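Local coordinates for protein endo-1,4-beta-xylanase (Uncultured bacterium, PDB 7AX7) that removes acetyl groups from acetylated xylan, using cobalt, as the CE4 deacetylase domain of a multidomain xylanase, at residues Phe34-Gln39 against Gln50-Met55; Cys57-His62 against Ser86-Ser91. All blocks are in the same frame, centred on the assembly; numbering follows the deposited sequence.

Interaction 1 (Phe34-Gln39 against Gln50-Met55)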
loop_
_atom_site.group_PDB
_atom_site.type_symbol
_atom_site.label_atom_id
_atom_site.label_comp_id
_atom_site.label_asym_id
_atom_site.label_seq_id
_atom_site.Cartn_x
_atom_site.Cartn_y
_atom_site.Cartn_z
ATOM N N PHE A 34 -1.240 3.807 1.098
ATOM C CA PHE A 34 -1.610 3.016 2.270
ATOM C C PHE A 34 -2.845 2.196 1.934
ATOM O O PHE A 34 -3.933 2.752 1.728
ATOM C CB PHE A 34 -1.862 3.915 3.482
ATOM C CG PHE A 34 -0.633 4.631 3.959
ATOM C CD1 PHE A 34 -0.259 5.854 3.404
ATOM C CD2 PHE A 34 0.163 4.074 4.948
ATOM C CE1 PHE A 34 0.890 6.510 3.840
ATOM C CE2 PHE A 34 1.305 4.720 5.394
ATOM C CZ PHE A 34 1.677 5.938 4.836
ATOM N N PHE A 35 -2.666 0.877 1.891
ATOM C CA PHE A 35 -3.759 -0.064 1.697
ATOM C C PHE A 35 -4.359 -0.362 3.064
ATOM O O PHE A 35 -3.745 -1.050 3.894
ATOM C CB PHE A 35 -3.250 -1.324 0.996
ATOM C CG PHE A 35 -2.856 -1.095 -0.441
ATOM C CD1 PHE A 35 -1.641 -0.509 -0.756
ATOM C CD2 PHE A 35 -3.707 -1.467 -1.477
ATOM C CE1 PHE A 35 -1.271 -0.289 -2.090
ATOM C CE2 PHE A 35 -3.351 -1.252 -2.818
ATOM C CZ PHE A 35 -2.129 -0.655 -3.122
ATOM N N LEU A 36 -5.548 0.170 3.306
ATOM C CA LEU A 36 -6.115 0.166 4.639
ATOM C C LEU A 36 -7.024 -1.035 4.841
ATOM O O LEU A 36 -7.709 -1.495 3.921
ATOM C CB LEU A 36 -6.904 1.451 4.903
ATOM C CG LEU A 36 -6.232 2.803 4.617
ATOM C CD1 LEU A 36 -7.210 3.929 4.935
ATOM C CD2 LEU A 36 -4.953 2.964 5.410
ATOM N N ILE A 37 -7.025 -1.528 6.074
ATOM C CA ILE A 37 -8.001 -2.506 6.533
ATOM C C ILE A 37 -9.248 -1.745 6.968
ATOM O O ILE A 37 -9.178 -0.854 7.819
ATOM C CB ILE A 37 -7.425 -3.349 7.682
ATOM C CG1 ILE A 37 -6.179 -4.100 7.195
ATOM C CG2 ILE A 37 -8.490 -4.297 8.245
ATOM C CD1 ILE A 37 -5.455 -4.894 8.273
ATOM N N GLY A 38 -10.395 -2.094 6.376
ATOM C CA GLY A 38 -11.608 -1.321 6.608
ATOM C C GLY A 38 -12.002 -1.216 8.072
ATOM O O GLY A 38 -12.453 -0.158 8.524
ATOM N N GLN A 39 -11.855 -2.307 8.836
ATOM C CA GLN A 39 -12.253 -2.222 10.236
ATOM C C GLN A 39 -11.301 -1.364 11.063
ATOM O O GLN A 39 -11.641 -1.014 12.198
ATOM C CB GLN A 39 -12.399 -3.622 10.854
ATOM C CG GLN A 39 -11.111 -4.388 11.056
ATOM C CD GLN A 39 -11.352 -5.859 11.391
ATOM O OE1 GLN A 39 -12.493 -6.306 11.496
ATOM N NE2 GLN A 39 -10.272 -6.612 11.551
ATOM N N GLN A 50 -6.951 11.673 8.025
ATOM C CA GLN A 50 -7.014 13.059 7.571
ATOM C C GLN A 50 -5.627 13.571 7.201
ATOM O O GLN A 50 -5.455 14.236 6.170
ATOM C CB GLN A 50 -7.636 13.948 8.647
ATOM C CG GLN A 50 -9.125 13.719 8.902
ATOM C CD GLN A 50 -9.640 14.598 10.029
ATOM O OE1 GLN A 50 -9.078 14.612 11.123
ATOM N NE2 GLN A 50 -10.705 15.347 9.758
ATOM N N ARG A 51 -4.625 13.265 8.030
ATOM C CA ARG A 51 -3.257 13.681 7.741
ATOM C C ARG A 51 -2.713 12.983 6.492
ATOM O O ARG A 51 -2.002 13.600 5.693
ATOM C CB ARG A 51 -2.365 13.406 8.954
ATOM C CG ARG A 51 -0.921 13.876 8.794
ATOM C CD ARG A 51 -0.042 13.482 9.986
ATOM N NE ARG A 51 1.362 13.835 9.757
ATOM C CZ ARG A 51 2.384 13.363 10.463
ATOM N NH1 ARG A 51 2.179 12.501 11.455
ATOM N NH2 ARG A 51 3.622 13.737 10.162
ATOM N N GLN A 52 -3.041 11.703 6.299
ATOM C CA GLN A 52 -2.647 11.033 5.062
ATOM C C GLN A 52 -3.161 11.799 3.845
ATOM O O GLN A 52 -2.416 12.039 2.884
ATOM C CB GLN A 52 -3.150 9.581 5.056
ATOM C CG GLN A 52 -2.396 8.649 6.012
ATOM C CD GLN A 52 -3.087 7.296 6.200
ATOM O OE1 GLN A 52 -4.302 7.225 6.377
ATOM N NE2 GLN A 52 -2.308 6.225 6.165
ATOM N N VAL A 53 -4.435 12.205 3.871
ATOM C CA VAL A 53 -4.976 12.945 2.737
ATOM C C VAL A 53 -4.301 14.315 2.612
ATOM O O VAL A 53 -3.958 14.751 1.507
ATOM C CB VAL A 53 -6.512 13.054 2.849
ATOM C CG1 VAL A 53 -7.056 14.013 1.802
ATOM C CG2 VAL A 53 -7.164 11.662 2.695
ATOM N N ARG A 54 -4.068 15.001 3.738
ATOM C CA ARG A 54 -3.398 16.304 3.668
ATOM C C ARG A 54 -2.044 16.199 2.984
ATOM O O ARG A 54 -1.665 17.082 2.207
ATOM C CB ARG A 54 -3.222 16.911 5.063
ATOM C CG ARG A 54 -4.517 17.484 5.652
ATOM C CD ARG A 54 -4.239 18.506 6.768
ATOM N NE ARG A 54 -3.383 18.001 7.848
ATOM C CZ ARG A 54 -3.797 17.221 8.844
ATOM N NH1 ARG A 54 -5.058 16.818 8.912
ATOM N NH2 ARG A 54 -2.944 16.835 9.778
ATOM N N MET A 55 -1.297 15.137 3.268
ATOM C CA MET A 55 0.029 14.944 2.699
ATOM C C MET A 55 -0.005 14.365 1.289
ATOM O O MET A 55 1.056 14.052 0.737
ATOM C CB MET A 55 0.853 14.027 3.607
ATOM C CG MET A 55 1.249 14.668 4.919
ATOM S SD MET A 55 1.933 13.492 6.095
ATOM C CE MET A 55 3.178 12.616 5.112
#
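The amide nitrogen of Gln52 comes down on one face of the Phe34 ring, near the rim where the ring joins its own CB. Gln52 NE2 lies 3.2 Å from Phe34 CG, and CD1 and CD2 of that ring follow equally, at 3.5 Å each. Amide and ring planes stand 50° apart, so the two flat groups are tilted rather than stacked, and NE2 alone makes the approach. Its hydrogens carry partial positive charge and probably find a mild attraction in the pi electrons. Beyond CG the Gln52 chain runs on extended (chi2 168°), which gives it the length to reach from helix to sheet. The contact sits inside a beta-alpha-beta unit of the barrel-like NodB fold: strand 33-36 leads into helix 46-54, which packs over the sheet before the chain returns in strand 58-61. Phe34 turns its ring to the helical layer, where Leu22 and Leu25 of helix 16-28 also touch it. Were Phe34 cut back to an alanine, the Gln52 amide would probably lose the face it rests on and a gap would open beside those two leucines. Two residues along, Leu36 offers a methyl as a looser neighbour, its CD2 4.3 Å from Gln52 NE2. Gln52 OE1 is buried with no hydrogen-bond partner in the model, which is probably a cost for a carbonyl oxygen.

Interaction 2 (Cys57-His62 against Ser86-Ser91). With CO (cobalt (II) ion), chain B.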
loop_
_atom_site.group_PDB
_atom_site.type_symbol
_atom_site.label_atom_id
_atom_site.label_comp_id
_atom_site.label_asym_id
_atom_site.label_seq_id
_atom_site.Cartn_x
_atom_site.Cartn_y
_atom_site.Cartn_z
ATOM N N CYS A 57 -0.901 11.440 0.394
ATOM C CA CYS A 57 -0.703 10.000 0.340
ATOM C C CYS A 57 -1.996 9.355 -0.117
ATOM O O CYS A 57 -3.084 9.784 0.269
ATOM C CB CYS A 57 -0.282 9.442 1.699
ATOM S SG CYS A 57 1.355 10.008 2.266
ATOM N N GLU A 58 -1.873 8.334 -0.955
ATOM C CA GLU A 58 -3.038 7.678 -1.527
ATOM C C GLU A 58 -3.576 6.621 -0.575
ATOM O O GLU A 58 -2.810 5.859 0.023
ATOM C CB GLU A 58 -2.690 7.027 -2.864
ATOM C CG GLU A 58 -3.868 6.276 -3.481
ATOM C CD GLU A 58 -3.642 5.916 -4.937
ATOM O OE1 GLU A 58 -2.471 5.891 -5.374
ATOM O OE2 GLU A 58 -4.644 5.665 -5.651
ATOM N N LEU A 59 -4.897 6.564 -0.450
ATOM C CA LEU A 59 -5.550 5.536 0.347
ATOM C C LEU A 59 -6.171 4.483 -0.578
ATOM O O LEU A 59 -6.871 4.822 -1.543
ATOM C CB LEU A 59 -6.602 6.154 1.272
ATOM C CG LEU A 59 -6.139 7.285 2.208
ATOM C CD1 LEU A 59 -7.274 7.734 3.130
ATOM C CD2 LEU A 59 -4.919 6.873 3.032
ATOM N N ALA A 60 -5.910 3.211 -0.281
ATOM C CA ALA A 60 -6.347 2.075 -1.090
ATOM C C ALA A 60 -6.935 0.997 -0.172
ATOM O O ALA A 60 -6.919 1.114 1.055
ATOM C CB ALA A 60 -5.181 1.519 -1.931
ATOM N N SER A 61 -7.450 -0.068 -0.771
ATOM C CA SER A 61 -8.228 -1.075 -0.057
ATOM C C SER A 61 -7.376 -2.299 0.263
ATOM O O SER A 61 -6.679 -2.826 -0.611
ATOM C CB SER A 61 -9.438 -1.492 -0.891
ATOM O OG SER A 61 -10.151 -2.535 -0.247
ATOM N N HIS A 62 -7.432 -2.751 1.519
ATOM C CA HIS A 62 -6.832 -4.018 1.929
ATOM C C HIS A 62 -7.893 -4.968 2.508
ATOM O O HIS A 62 -7.587 -5.818 3.350
ATOM C CB HIS A 62 -5.704 -3.759 2.932
ATOM C CG HIS A 62 -4.693 -4.863 3.025
ATOM N ND1 HIS A 62 -4.403 -5.707 1.975
ATOM C CD2 HIS A 62 -3.881 -5.243 4.043
ATOM C CE1 HIS A 62 -3.466 -6.565 2.342
ATOM N NE2 HIS A 62 -3.132 -6.303 3.593
ATOM N N SER A 86 -16.484 2.508 0.982
ATOM C CA SER A 86 -17.401 3.525 1.492
ATOM C C SER A 86 -16.947 4.062 2.849
ATOM O O SER A 86 -17.162 5.245 3.143
ATOM C CB SER A 86 -18.831 2.975 1.547
ATOM O OG SER A 86 -18.908 1.799 2.311
ATOM N N ALA A 87 -16.296 3.233 3.675
ATOM C CA ALA A 87 -15.713 3.750 4.915
ATOM C C ALA A 87 -14.654 4.816 4.631
ATOM O O ALA A 87 -14.590 5.842 5.317
ATOM C CB ALA A 87 -15.109 2.610 5.739
ATOM N N ILE A 88 -13.812 4.588 3.624
ATOM C CA ILE A 88 -12.771 5.553 3.290
ATOM C C ILE A 88 -13.372 6.798 2.640
ATOM O O ILE A 88 -12.965 7.931 2.941
ATOM C CB ILE A 88 -11.717 4.889 2.390
ATOM C CG1 ILE A 88 -10.963 3.816 3.178
ATOM C CG2 ILE A 88 -10.772 5.933 1.822
ATOM C CD1 ILE A 88 -10.110 2.907 2.311
ATOM N N LYS A 89 -14.357 6.616 1.754
ATOM C CA LYS A 89 -14.996 7.759 1.106
ATOM C C LYS A 89 -15.773 8.602 2.108
ATOM O O LYS A 89 -15.663 9.837 2.117
ATOM C CB LYS A 89 -15.921 7.279 -0.009
ATOM C CG LYS A 89 -16.668 8.405 -0.724
ATOM C CD LYS A 89 -15.701 9.365 -1.406
ATOM C CE LYS A 89 -16.448 10.365 -2.282
ATOM N NZ LYS A 89 -15.512 11.335 -2.933
ATOM N N ASN A 90 -16.557 7.952 2.970
ATOM C CA ASN A 90 -17.400 8.681 3.910
ATOM C C ASN A 90 -16.627 9.278 5.074
ATOM O O ASN A 90 -17.156 10.169 5.748
ATOM C CB ASN A 90 -18.498 7.772 4.460
ATOM C CG ASN A 90 -19.508 7.405 3.415
ATOM O OD1 ASN A 90 -19.594 8.050 2.367
ATOM N ND2 ASN A 90 -20.284 6.371 3.685
ATOM N N SER A 91 -15.416 8.792 5.351
ATOM C CA SER A 91 -14.640 9.353 6.451
ATOM C C SER A 91 -13.819 10.555 6.007
ATOM O O SER A 91 -13.887 11.611 6.641
ATOM C CB SER A 91 -13.724 8.294 7.082
ATOM O OG SER A 91 -12.773 7.777 6.161
HETATM CO CO CO B . -2.004 -7.369 5.207
#
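The carbonyl oxygen of Ala87 receives two donors from Ser91, one turn further along the helix whose Ile88 packs against Leu59 and Ala60. Ser91 OG lies 2.8 Å from Ala87 O, meeting the carbonyl at 141°, while the backbone bond from Ser91 N to the same oxygen is weak; serine thus satisfies its hydroxyl on its own helix. Ile88 faces strand 58-61 with both branches. Its CG2 methyl meets Leu59 CD1 at 4.1 Å, and its longer arm, extended through CG1 (chi2 168°), brings CD1 to 3.9 Å from Ala60 O. Ala60 is paired through its backbone with Phe34 and Leu36 in the sheet, and the methyl merely lies against its carbonyl. Ala60 turns its own CB away from the helix, to Phe35, where a small residue fits. Leu59 points into the helical layer and also touches Met49 and Val53. Just past the strand, His62 binds cobalt through NE2 at 2.2 Å, with Asp12 and His66 among the other ligands, while its ND1 bonds to Arg100 O, so both ring nitrogens fix its rotation. Helix and strand thus meet by van der Waals packing of Ile88 on Leu59 and the Ala60 carbonyl, their backbone hydrogen bonds running within helix or sheet, and the metal bond belongs to His62 beyond the strand.

Overall arrangement
Both contacts are buried and lean on neighbouring strands of one parallel sheet, their centres about 6 Å apart. Backbone pairing ties them together: Phe34 N lies 2.8 Å from Glu58 O and Leu36 O 2.7 Å from His62 N, both probable hydrogen bonds. Interaction 1 closes within the chain before interaction 2 opens, and helix 46-54 leads directly into strand 58-61. Their chemistry differs: interaction 1 sets a polar amide against an aromatic face, whereas interaction 2 is mainly aliphatic. Leu59 and Leu36, on adjacent strands, each touch both Gln52 and Ile88, and the two helices meet directly where Ser91 touches Met49. Interaction 2 includes a cobalt ligand, while the side chain of Leu36 is about 10 Å from the cobalt.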